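PDB 3PZL: agmatine ureohydrolase from Thermoplasma volcanium GSS1, which probably hydrolyses agmatine to putrescine and urea with the aid of two manganese ions in each subunit. Local coordinates for residues 228-233 with 287-292; 59-64 with 271-276. All coordinates share one frame; numbering follows the deposited sequence.

Interaction 1 of 2, residues 228-233 with 287-292; sequences VDMDGI and AKLLQV. With MN (manganese (II) ion), chain G; MN (manganese (II) ion), chain F.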
ATOM      1  N   VAL B 228      22.068 -17.799   0.607  1.00 48.87           N
ATOM      2  CA  VAL B 228      21.385 -17.002  -0.398  1.00 47.75           C
ATOM      3  C   VAL B 228      20.936 -15.628   0.135  1.00 48.70           C
ATOM      4  O   VAL B 228      19.971 -15.518   0.920  1.00 48.56           O
ATOM      5  CB  VAL B 228      20.206 -17.732  -0.963  1.00 46.62           C
ATOM      6  CG1 VAL B 228      19.678 -16.992  -2.118  1.00 46.22           C
ATOM      7  CG2 VAL B 228      20.597 -19.073  -1.413  1.00 45.56           C
ATOM      8  N   ASP B 229      21.669 -14.585  -0.278  1.00 49.03           N
ATOM      9  CA  ASP B 229      21.326 -13.205   0.038  1.00 48.35           C
ATOM     10  C   ASP B 229      20.322 -12.824  -1.030  1.00 48.15           C
ATOM     11  O   ASP B 229      20.625 -12.746  -2.221  1.00 47.52           O
ATOM     12  CB  ASP B 229      22.561 -12.332  -0.067  1.00 49.51           C
ATOM     13  CG  ASP B 229      22.350 -10.915   0.455  1.00 49.33           C
ATOM     14  OD1 ASP B 229      21.240 -10.374   0.260  1.00 51.96           O
ATOM     15  OD2 ASP B 229      23.313 -10.343   1.034  1.00 47.56           O
HETATM   16  N   MSE B 230      19.101 -12.602  -0.596  1.00 48.25           N
HETATM   17  CA  MSE B 230      17.976 -12.608  -1.499  1.00 48.27           C
HETATM   18  C   MSE B 230      18.079 -11.521  -2.561  1.00 47.78           C
HETATM   19  O   MSE B 230      17.453 -11.622  -3.618  1.00 47.13           O
HETATM   20  CB  MSE B 230      16.727 -12.448  -0.680  1.00 48.12           C
HETATM   21  CG  MSE B 230      15.516 -12.969  -1.314  1.00 53.52           C
HETATM   22 SE   MSE B 230      15.382 -14.931  -1.501  1.00 67.54          SE
HETATM   23  CE  MSE B 230      13.616 -14.834  -2.406  1.00 58.16           C
ATOM     24  N   ASP B 231      18.874 -10.485  -2.283  1.00 47.92           N
ATOM     25  CA  ASP B 231      19.061  -9.361  -3.223  1.00 47.88           C
ATOM     26  C   ASP B 231      20.015  -9.670  -4.415  1.00 47.59           C
ATOM     27  O   ASP B 231      20.132  -8.876  -5.353  1.00 48.15           O
ATOM     28  CB  ASP B 231      19.524  -8.119  -2.468  1.00 47.98           C
ATOM     29  CG  ASP B 231      20.910  -8.265  -1.925  1.00 52.53           C
ATOM     30  OD1 ASP B 231      21.478  -9.384  -1.946  1.00 58.43           O
ATOM     31  OD2 ASP B 231      21.472  -7.259  -1.485  1.00 57.17           O
ATOM     32  N   GLY B 232      20.685 -10.815  -4.381  1.00 47.02           N
ATOM     33  CA  GLY B 232      21.395 -11.315  -5.560  1.00 47.39           C
ATOM     34  C   GLY B 232      20.493 -11.557  -6.766  1.00 46.90           C
ATOM     35  O   GLY B 232      20.946 -11.578  -7.901  1.00 47.04           O
ATOM     36  N   ILE B 233      19.204 -11.718  -6.503  1.00 46.46           N
ATOM     37  CA  ILE B 233      18.214 -11.954  -7.517  1.00 45.92           C
ATOM     38  C   ILE B 233      17.743 -10.618  -8.047  1.00 46.13           C
ATOM     39  O   ILE B 233      17.776  -9.650  -7.318  1.00 47.15           O
ATOM     40  CB  ILE B 233      17.057 -12.753  -6.911  1.00 46.06           C
ATOM     41  CG1 ILE B 233      17.633 -14.051  -6.308  1.00 44.56           C
ATOM     42  CG2 ILE B 233      15.926 -13.045  -7.961  1.00 45.42           C
ATOM     43  CD1 ILE B 233      16.613 -15.043  -5.811  1.00 43.43           C
ATOM     44  N   ALA B 287      10.057 -19.290  -0.058  1.00 42.14           N
ATOM     45  CA  ALA B 287       9.532 -20.580   0.361  1.00 41.72           C
ATOM     46  C   ALA B 287       9.714 -21.618  -0.716  1.00 42.91           C
ATOM     47  O   ALA B 287       9.992 -22.791  -0.417  1.00 44.28           O
ATOM     48  CB  ALA B 287       8.119 -20.475   0.678  1.00 41.60           C
ATOM     49  N   LYS B 288       9.552 -21.219  -1.970  1.00 41.91           N
ATOM     50  CA  LYS B 288       9.771 -22.143  -3.070  1.00 42.12           C
ATOM     51  C   LYS B 288      11.243 -22.608  -3.142  1.00 42.25           C
ATOM     52  O   LYS B 288      11.551 -23.781  -3.260  1.00 41.30           O
ATOM     53  CB  LYS B 288       9.336 -21.478  -4.373  1.00 42.22           C
ATOM     54  CG  LYS B 288       9.185 -22.389  -5.507  1.00 44.15           C
ATOM     55  CD  LYS B 288       8.164 -23.471  -5.165  1.00 46.83           C
ATOM     56  CE  LYS B 288       8.460 -24.718  -5.943  1.00 46.57           C
ATOM     57  NZ  LYS B 288       7.267 -25.619  -5.923  1.00 48.70           N
ATOM     58  N   LEU B 289      12.161 -21.665  -3.022  1.00 43.75           N
ATOM     59  CA  LEU B 289      13.593 -21.971  -2.948  1.00 44.21           C
ATOM     60  C   LEU B 289      13.944 -22.959  -1.836  1.00 44.96           C
ATOM     61  O   LEU B 289      14.883 -23.739  -1.964  1.00 46.01           O
ATOM     62  CB  LEU B 289      14.392 -20.687  -2.768  1.00 43.87           C
ATOM     63  CG  LEU B 289      14.556 -19.840  -4.033  1.00 43.50           C
ATOM     64  CD1 LEU B 289      15.268 -18.552  -3.653  1.00 43.26           C
ATOM     65  CD2 LEU B 289      15.296 -20.589  -5.165  1.00 40.18           C
ATOM     66  N   LEU B 290      13.183 -22.940  -0.748  1.00 45.31           N
ATOM     67  CA  LEU B 290      13.428 -23.880   0.347  1.00 45.26           C
ATOM     68  C   LEU B 290      12.881 -25.258  -0.006  1.00 44.94           C
ATOM     69  O   LEU B 290      13.427 -26.262   0.414  1.00 44.87           O
ATOM     70  CB  LEU B 290      12.804 -23.353   1.650  1.00 45.69           C
ATOM     71  CG  LEU B 290      12.338 -24.363   2.681  1.00 45.95           C
ATOM     72  CD1 LEU B 290      13.555 -24.915   3.348  1.00 48.87           C
ATOM     73  CD2 LEU B 290      11.439 -23.669   3.663  1.00 47.84           C
ATOM     74  N   GLN B 291      11.796 -25.299  -0.768  1.00 44.25           N
ATOM     75  CA  GLN B 291      11.265 -26.565  -1.216  1.00 44.69           C
ATOM     76  C   GLN B 291      12.265 -27.179  -2.155  1.00 45.31           C
ATOM     77  O   GLN B 291      12.588 -28.365  -2.052  1.00 45.77           O
ATOM     78  CB  GLN B 291       9.940 -26.383  -1.950  1.00 44.30           C
ATOM     79  CG  GLN B 291       8.746 -26.204  -1.045  1.00 45.08           C
ATOM     80  CD  GLN B 291       7.451 -26.583  -1.729  1.00 46.70           C
ATOM     81  OE1 GLN B 291       7.240 -26.315  -2.930  1.00 44.65           O
ATOM     82  NE2 GLN B 291       6.569 -27.218  -0.970  1.00 48.13           N
ATOM     83  N   VAL B 292      12.772 -26.352  -3.064  1.00 45.25           N
ATOM     84  CA  VAL B 292      13.709 -26.796  -4.077  1.00 45.21           C
ATOM     85  C   VAL B 292      14.978 -27.416  -3.472  1.00 45.88           C
ATOM     86  O   VAL B 292      15.483 -28.421  -3.965  1.00 46.82           O
ATOM     87  CB  VAL B 292      14.047 -25.642  -5.048  1.00 44.86           C
ATOM     88  CG1 VAL B 292      15.367 -25.875  -5.777  1.00 44.46           C
ATOM     89  CG2 VAL B 292      12.945 -25.478  -6.027  1.00 43.34           C
TER
HETATM   90 MN    MN G 315      23.502  -8.392  -0.437  1.00 63.35          MN
HETATM   91 MN    MN F 314      24.900  -9.695   2.217  1.00 56.27          MN
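At the carboxyl end of strand 223-229 in the arginase fold, the metal-binding turn rests on helix 281-303 where M230 and I233 meet L289. The evidence is two apolar approaches converging on one methyl: CD1 of L289 lies 4.2 Å from the selenium SE of M230, a selenomethionine in this crystal, and 4.3 Å from CD1 of I233. L289 therefore points a single branch at both partners, while I258 of helix 251-261 also packs on it. L285 lies against both M230 and I233, extending the apolar surface along helix 281-303.

The other side of the turn carries the metal site. OD2 of D229 bridges the two manganese ions, at 2.1 Å from the chain F ion and 2.5 Å from the chain G ion. Both carboxylate oxygens of D231 grip the chain G ion, OD2 being the nearer and OD1 at 2.7 Å. CG of D229 is anti to the backbone N (chi1 -171°), which carries the carboxylate out to the metal pair, and a 2.9 Å backbone bond from G232 N to D229 O closes the turn. D144 also spans the pair, one carboxylate oxygen to each ion, with H124 and D148 on one ion and H146 on the other. No hydrogen bond crosses between the segments; the M230 side chain packs on L289 by apolar contact, while the aspartates balance metal charge on the far side of the turn.

Interaction 2 of 2, residues 59-64 with 271-276; sequences DSIRGA and VEFSPL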
ATOM      1  N   ASP B  59       8.555 -15.338   9.773  1.00 44.04           N
ATOM      2  CA  ASP B  59       7.131 -15.435   9.897  1.00 43.52           C
ATOM      3  C   ASP B  59       6.418 -15.383   8.524  1.00 43.09           C
ATOM      4  O   ASP B  59       5.492 -16.180   8.259  1.00 42.42           O
ATOM      5  CB  ASP B  59       6.585 -14.378  10.838  1.00 43.41           C
ATOM      6  CG  ASP B  59       5.091 -14.528  11.038  1.00 43.97           C
ATOM      7  OD1 ASP B  59       4.683 -15.610  11.471  1.00 45.81           O
ATOM      8  OD2 ASP B  59       4.313 -13.599  10.757  1.00 46.15           O
ATOM      9  N   SER B  60       6.830 -14.461   7.658  1.00 42.13           N
ATOM     10  CA  SER B  60       6.139 -14.344   6.380  1.00 43.16           C
ATOM     11  C   SER B  60       6.353 -15.570   5.464  1.00 43.24           C
ATOM     12  O   SER B  60       5.442 -15.959   4.690  1.00 42.78           O
ATOM     13  CB  SER B  60       6.502 -13.056   5.656  1.00 43.82           C
ATOM     14  OG  SER B  60       7.880 -13.023   5.333  1.00 46.47           O
ATOM     15  N   ILE B  61       7.531 -16.188   5.575  1.00 42.28           N
ATOM     16  CA  ILE B  61       7.784 -17.421   4.861  1.00 42.79           C
ATOM     17  C   ILE B  61       6.835 -18.562   5.291  1.00 43.27           C
ATOM     18  O   ILE B  61       6.341 -19.324   4.472  1.00 43.97           O
ATOM     19  CB  ILE B  61       9.293 -17.828   4.910  1.00 43.05           C
ATOM     20  CG1 ILE B  61      10.102 -16.888   4.041  1.00 42.00           C
ATOM     21  CG2 ILE B  61       9.534 -19.234   4.392  1.00 39.84           C
ATOM     22  CD1 ILE B  61      11.541 -16.886   4.409  1.00 45.55           C
ATOM     23  N   ARG B  62       6.589 -18.684   6.578  1.00 43.74           N
ATOM     24  CA  ARG B  62       5.662 -19.697   7.069  1.00 43.57           C
ATOM     25  C   ARG B  62       4.251 -19.435   6.530  1.00 43.92           C
ATOM     26  O   ARG B  62       3.479 -20.347   6.291  1.00 44.23           O
ATOM     27  CB  ARG B  62       5.644 -19.690   8.609  1.00 43.46           C
ATOM     28  CG  ARG B  62       6.975 -20.008   9.266  1.00 43.71           C
ATOM     29  CD  ARG B  62       6.903 -20.075  10.811  1.00 44.15           C
ATOM     30  NE  ARG B  62       8.200 -20.489  11.369  1.00 47.01           N
ATOM     31  CZ  ARG B  62       9.161 -19.665  11.819  1.00 47.33           C
ATOM     32  NH1 ARG B  62       9.012 -18.342  11.805  1.00 45.02           N
ATOM     33  NH2 ARG B  62      10.305 -20.178  12.264  1.00 47.55           N
ATOM     34  N   GLY B  63       3.917 -18.166   6.348  1.00 44.65           N
ATOM     35  CA  GLY B  63       2.600 -17.795   5.876  1.00 45.02           C
ATOM     36  C   GLY B  63       2.381 -18.075   4.413  1.00 45.38           C
ATOM     37  O   GLY B  63       1.277 -18.472   4.044  1.00 46.98           O
ATOM     38  N   ALA B  64       3.412 -17.858   3.584  1.00 44.76           N
ATOM     39  CA  ALA B  64       3.337 -18.133   2.147  1.00 43.69           C
ATOM     40  C   ALA B  64       3.349 -19.629   1.869  1.00 45.02           C
ATOM     41  O   ALA B  64       2.804 -20.084   0.844  1.00 45.72           O
ATOM     42  CB  ALA B  64       4.473 -17.515   1.476  1.00 43.82           C
ATOM     43  N   VAL B 271      18.183 -15.037   3.300  1.00 44.71           N
ATOM     44  CA  VAL B 271      18.308 -13.827   4.085  1.00 44.34           C
ATOM     45  C   VAL B 271      18.129 -12.540   3.295  1.00 44.54           C
ATOM     46  O   VAL B 271      18.226 -12.511   2.086  1.00 44.96           O
ATOM     47  CB  VAL B 271      19.686 -13.752   4.797  1.00 44.78           C
ATOM     48  CG1 VAL B 271      19.901 -14.946   5.703  1.00 44.35           C
ATOM     49  CG2 VAL B 271      20.836 -13.616   3.772  1.00 44.76           C
ATOM     50  N   GLU B 272      17.909 -11.457   4.013  1.00 45.60           N
ATOM     51  CA  GLU B 272      17.956 -10.092   3.461  1.00 46.17           C
ATOM     52  C   GLU B 272      16.795  -9.726   2.556  1.00 45.82           C
ATOM     53  O   GLU B 272      16.987  -8.925   1.622  1.00 46.40           O
ATOM     54  CB  GLU B 272      19.278  -9.779   2.746  1.00 44.85           C
ATOM     55  CG  GLU B 272      20.500  -9.770   3.629  1.00 48.00           C
ATOM     56  CD  GLU B 272      20.581  -8.533   4.501  1.00 52.45           C
ATOM     57  OE1 GLU B 272      19.932  -7.533   4.124  1.00 57.76           O
ATOM     58  OE2 GLU B 272      21.272  -8.543   5.561  1.00 52.27           O
ATOM     59  N   PHE B 273      15.611 -10.284   2.816  1.00 44.77           N
ATOM     60  CA  PHE B 273      14.396  -9.683   2.234  1.00 44.82           C
ATOM     61  C   PHE B 273      13.417  -9.239   3.321  1.00 44.64           C
ATOM     62  O   PHE B 273      13.511  -9.702   4.442  1.00 44.83           O
ATOM     63  CB  PHE B 273      13.736 -10.572   1.165  1.00 43.91           C
ATOM     64  CG  PHE B 273      12.741 -11.539   1.696  1.00 42.57           C
ATOM     65  CD1 PHE B 273      13.146 -12.775   2.195  1.00 42.45           C
ATOM     66  CD2 PHE B 273      11.373 -11.223   1.673  1.00 42.93           C
ATOM     67  CE1 PHE B 273      12.208 -13.679   2.685  1.00 41.63           C
ATOM     68  CE2 PHE B 273      10.426 -12.095   2.141  1.00 40.45           C
ATOM     69  CZ  PHE B 273      10.849 -13.333   2.663  1.00 42.63           C
ATOM     70  N   SER B 274      12.516  -8.324   2.978  1.00 44.39           N
ATOM     71  CA  SER B 274      11.637  -7.720   3.936  1.00 45.13           C
ATOM     72  C   SER B 274      10.195  -7.701   3.478  1.00 45.16           C
ATOM     73  O   SER B 274       9.843  -6.896   2.608  1.00 44.28           O
ATOM     74  CB  SER B 274      12.053  -6.293   4.204  1.00 45.50           C
ATOM     75  OG  SER B 274      11.171  -5.732   5.193  1.00 49.04           O
ATOM     76  N   PRO B 275       9.338  -8.546   4.108  1.00 45.40           N
ATOM     77  CA  PRO B 275       7.911  -8.778   3.720  1.00 45.09           C
ATOM     78  C   PRO B 275       7.054  -7.508   3.726  1.00 46.09           C
ATOM     79  O   PRO B 275       6.008  -7.501   3.089  1.00 47.38           O
ATOM     80  CB  PRO B 275       7.384  -9.728   4.780  1.00 44.60           C
ATOM     81  CG  PRO B 275       8.576 -10.091   5.651  1.00 46.36           C
ATOM     82  CD  PRO B 275       9.694  -9.146   5.402  1.00 44.45           C
ATOM     83  N   LEU B 276       7.486  -6.451   4.426  1.00 46.10           N
ATOM     84  CA  LEU B 276       6.750  -5.173   4.480  1.00 46.36           C
ATOM     85  C   LEU B 276       6.731  -4.442   3.135  1.00 46.15           C
ATOM     86  O   LEU B 276       5.834  -3.592   2.872  1.00 45.88           O
ATOM     87  CB  LEU B 276       7.338  -4.231   5.548  1.00 46.45           C
ATOM     88  CG  LEU B 276       7.483  -4.798   6.985  1.00 48.42           C
ATOM     89  CD1 LEU B 276       8.263  -3.862   7.949  1.00 45.46           C
ATOM     90  CD2 LEU B 276       6.124  -5.204   7.586  1.00 48.47           C
TER
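With chi1 at 89°, F273 places CG between its backbone N and carbonyl carbon and brings the end of its ring up to helix 57-65, where S60 and I61 meet it. In I61, CG1 lies anti to the carbonyl carbon (chi1 -71°), and the chain reaches from there to the ring. The contact joins this helix to the loop that follows strand 265-271 of the arginase fold; the F273 side chain is about 10 Å from a manganese ion.

The I61 approach is to the ring's edge rather than over a face, since CD1 comes near the ring plane, 3.7 Å from CE1 of F273. S60 meets the same ring obliquely, its OG 4.0 Å from CZ, and also flanks the proline ring of P275, where CB of S60 lies 3.6 Å from CB of P275. The CA atoms of S60 and P275, 6.4 Å apart, are the closest CA pair across the two segments. Replacing F273 with an alanine would probably open a gap at the end of the I61 side chain and remove the surface that also packs on M230, T282 and S283. The S60 hydroxyl is satisfied by a hydrogen bond to A57 O in its own helix; separately, OG touches both rings, and no hydrogen bond crosses the contact. CG1 of I61 sits in the plane of the F273 ring, 3.9 Å from CZ.

The centres of the two contacts lie 11 Å apart, and strand 265-271 with its following loop connects them. V271 pairs with the metal-binding turn through probable backbone hydrogen bonds, M230 N to V271 O at 2.8 Å and V271 N to V228 O at 3.0 Å. The two apolar clusters also adjoin directly, side chain to side chain. Interaction 1 is the more central, about 7 Å from the chain's centre, with all its touching residues buried. Interaction 2 lies about 13 Å out and is only partly buried, which fits its mixture of a serine and a proline with aromatic and aliphatic groups. Both use helix 281-303: directly in interaction 1, as a flanking surface in interaction 2.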